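Local coordinates for protein GH26C (Muricauda sp. MAR_2010_75, PDB 6Q78) that is a family 26 glycoside hydrolase that probably cleaves the beta-1,4-mannosidic linkages of mannans, at residues R223-F228 and F233-S238. Residues are numbered along the deposited sequence; the frame is centred on the assembly and turned at random.
Sequences RPFHEF and FWWGQS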
loop_
_atom_site.group_PDB
_atom_site.type_symbol
_atom_site.label_atom_id
_atom_site.label_comp_id
_atom_site.label_asym_id
_atom_site.label_seq_id
_atom_site.Cartn_x
_atom_site.Cartn_y
_atom_site.Cartn_z
ATOM N N ARG A 223 -4.430 3.615 -0.960
ATOM C CA ARG A 223 -4.941 2.406 -0.293
ATOM C C ARG A 223 -5.618 2.794 1.012
ATOM O O ARG A 223 -5.025 2.623 2.081
ATOM C CB ARG A 223 -3.778 1.435 -0.036
ATOM C CG ARG A 223 -4.191 0.069 0.498
ATOM C CD ARG A 223 -2.985 -0.864 0.517
ATOM N NE ARG A 223 -1.984 -0.457 1.505
ATOM C CZ ARG A 223 -1.905 -0.942 2.747
ATOM N NH1 ARG A 223 -2.767 -1.847 3.207
ATOM N NH2 ARG A 223 -0.928 -0.541 3.543
ATOM N N PRO A 224 -6.842 3.333 0.973
ATOM C CA PRO A 224 -7.476 3.866 2.188
ATOM C C PRO A 224 -8.271 2.796 2.930
ATOM O O PRO A 224 -8.669 1.765 2.361
ATOM C CB PRO A 224 -8.462 4.898 1.630
ATOM C CG PRO A 224 -8.883 4.271 0.296
ATOM C CD PRO A 224 -7.595 3.640 -0.259
ATOM N N PHE A 225 -8.504 3.071 4.224
ATOM C CA PHE A 225 -9.430 2.249 5.034
ATOM C C PHE A 225 -9.049 0.775 4.969
ATOM O O PHE A 225 -9.881 -0.124 4.818
ATOM C CB PHE A 225 -10.907 2.528 4.662
ATOM C CG PHE A 225 -11.231 4.003 4.689
ATOM C CD1 PHE A 225 -11.184 4.678 5.904
ATOM C CD2 PHE A 225 -11.528 4.711 3.528
ATOM C CE1 PHE A 225 -11.423 6.042 5.962
ATOM C CE2 PHE A 225 -11.780 6.073 3.568
ATOM C CZ PHE A 225 -11.740 6.732 4.802
ATOM N N HIS A 226 -7.749 0.538 5.137
ATOM C CA HIS A 226 -7.214 -0.817 5.023
ATOM C C HIS A 226 -7.440 -1.643 6.297
ATOM O O HIS A 226 -7.704 -1.129 7.396
ATOM C CB HIS A 226 -5.705 -0.751 4.704
ATOM C CG HIS A 226 -4.874 -0.137 5.796
ATOM N ND1 HIS A 226 -5.117 1.134 6.289
ATOM C CD2 HIS A 226 -3.794 -0.606 6.477
ATOM C CE1 HIS A 226 -4.237 1.412 7.228
ATOM N NE2 HIS A 226 -3.411 0.383 7.357
ATOM N N GLU A 227 -7.312 -2.954 6.143
ATOM C CA GLU A 227 -7.428 -3.858 7.294
ATOM C C GLU A 227 -8.760 -3.704 7.998
ATOM O O GLU A 227 -8.861 -3.909 9.222
ATOM C CB GLU A 227 -6.248 -3.697 8.280
ATOM C CG GLU A 227 -4.896 -4.010 7.581
ATOM C CD GLU A 227 -3.678 -3.743 8.428
ATOM O OE1 GLU A 227 -3.788 -3.425 9.609
ATOM O OE2 GLU A 227 -2.553 -3.832 7.860
ATOM N N PHE A 228 -9.807 -3.435 7.214
ATOM C CA PHE A 228 -11.145 -3.166 7.723
ATOM C C PHE A 228 -11.851 -4.421 8.228
ATOM O O PHE A 228 -12.958 -4.301 8.796
ATOM C CB PHE A 228 -11.960 -2.598 6.548
ATOM C CG PHE A 228 -12.006 -3.533 5.349
ATOM C CD1 PHE A 228 -12.901 -4.596 5.326
ATOM C CD2 PHE A 228 -11.135 -3.381 4.290
ATOM C CE1 PHE A 228 -12.912 -5.469 4.249
ATOM C CE2 PHE A 228 -11.154 -4.251 3.194
ATOM C CZ PHE A 228 -12.047 -5.302 3.194
ATOM N N PHE A 233 -8.919 -0.498 13.801
ATOM C CA PHE A 233 -9.207 0.828 13.249
ATOM C C PHE A 233 -10.706 1.092 13.309
ATOM O O PHE A 233 -11.521 0.154 13.301
ATOM C CB PHE A 233 -8.799 0.903 11.749
ATOM C CG PHE A 233 -7.322 0.756 11.489
ATOM C CD1 PHE A 233 -6.403 1.479 12.234
ATOM C CD2 PHE A 233 -6.862 -0.108 10.503
ATOM C CE1 PHE A 233 -5.048 1.384 11.987
ATOM C CE2 PHE A 233 -5.502 -0.213 10.254
ATOM C CZ PHE A 233 -4.590 0.525 11.000
ATOM N N TRP A 234 -11.079 2.384 13.326
ATOM C CA TRP A 234 -12.487 2.759 13.486
ATOM C C TRP A 234 -13.313 2.511 12.225
ATOM O O TRP A 234 -14.551 2.524 12.297
ATOM C CB TRP A 234 -12.592 4.208 13.992
ATOM C CG TRP A 234 -11.843 5.216 13.204
ATOM C CD1 TRP A 234 -10.563 5.677 13.453
ATOM C CD2 TRP A 234 -12.282 5.905 12.011
ATOM N NE1 TRP A 234 -10.201 6.611 12.506
ATOM C CE2 TRP A 234 -11.224 6.756 11.602
ATOM C CE3 TRP A 234 -13.442 5.846 11.233
ATOM C CZ2 TRP A 234 -11.300 7.589 10.478
ATOM C CZ3 TRP A 234 -13.527 6.663 10.101
ATOM C CH2 TRP A 234 -12.441 7.524 9.722
ATOM N N TRP A 235 -12.670 2.254 11.085
ATOM C CA TRP A 235 -13.373 1.799 9.899
ATOM C C TRP A 235 -13.524 0.275 9.869
ATOM O O TRP A 235 -13.929 -0.270 8.843
ATOM C CB TRP A 235 -12.680 2.321 8.633
ATOM C CG TRP A 235 -11.218 2.039 8.581
ATOM C CD1 TRP A 235 -10.604 0.895 8.089
ATOM C CD2 TRP A 235 -10.148 2.924 8.956
ATOM N NE1 TRP A 235 -9.225 1.013 8.191
ATOM C CE2 TRP A 235 -8.918 2.256 8.680
ATOM C CE3 TRP A 235 -10.112 4.215 9.487
ATOM C CZ2 TRP A 235 -7.662 2.830 8.956
ATOM C CZ3 TRP A 235 -8.871 4.797 9.764
ATOM C CH2 TRP A 235 -7.647 4.101 9.497
ATOM N N GLY A 236 -13.220 -0.402 10.972
ATOM C CA GLY A 236 -13.312 -1.847 11.050
ATOM C C GLY A 236 -14.734 -2.382 11.142
ATOM O O GLY A 236 -15.717 -1.677 11.361
ATOM N N GLN A 237 -14.837 -3.695 10.964
ATOM C CA GLN A 237 -16.125 -4.308 10.649
ATOM C C GLN A 237 -17.105 -4.288 11.809
ATOM O O GLN A 237 -18.312 -4.398 11.563
ATOM C CB GLN A 237 -15.917 -5.733 10.137
ATOM C CG GLN A 237 -15.196 -6.648 11.075
ATOM C CD GLN A 237 -16.168 -7.521 11.887
ATOM O OE1 GLN A 237 -17.270 -7.827 11.435
ATOM N NE2 GLN A 237 -15.761 -7.906 13.096
ATOM N N SER A 238 -16.629 -4.194 13.057
ATOM C CA SER A 238 -17.520 -4.147 14.206
ATOM C C SER A 238 -18.196 -2.798 14.350
ATOM O O SER A 238 -19.168 -2.683 15.117
ATOM C CB SER A 238 -16.730 -4.397 15.498
ATOM O OG SER A 238 -16.022 -5.618 15.438
HETATM O O HOH W 1 -9.406 -2.494 11.676
HETATM O O HOH W 2 -15.231 -2.554 7.759
#
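The indole of Trp235 is covered on both faces and held at its edge. Over one face lies the backbone of Phe225, whose CA makes a CH-pi contact 3.5 Å from the centroid of the five-membered ring; Phe233 CB covers the opposite face. The Phe225 ring stands almost upright against the first of these faces, edge-to-face with planes at 78°, its CD1 reaching Trp235 CD2 at 3.7 Å. Along the indole edge, Trp235 NE1 donates to His226 O (2.7 Å, 167° at the hydrogen), and the oxygen lies in the ring plane; Trp234 CZ2 also lies in plane at the indole edge. With chi1 at 52°, Trp235 CG sits between its own backbone N and carbonyl carbon, a torsion that goes with an indole laid over Phe225, its NE1 reaching His226 O. A broad apolar plate with an N-H on its rim suits both demands; an alanine here would probably leave His226 O without this donor and open a gap between Phe225 and Phe233. Both segments belong to the loop after strand 220-223 of the TIM barrel, where clan GH-A enzymes carry the acid/base glutamate, consistent with Glu227 in that role. His226 and Glu227 both hydrogen-bond a bound Tris molecule, probably from the crystallisation liquor, which may mark the active-site pocket. Phe233 CE2 sits over the imidazole face near its rim, 3.6 Å from His226 NE2, the two rings meeting obliquely. Phe233 CE2 also approaches Glu227 OE1, which accepts a hydrogen bond from Trp232 NE1. Phe233 to Gly236 form a type I beta turn, closed by Gly236 N donating to Phe233 O, where a side chain at Gly236 would collide with that oxygen. Two waters tie the backbones together: one bridges Glu227 O to Phe233 N, the other Phe228 O to Trp235 O.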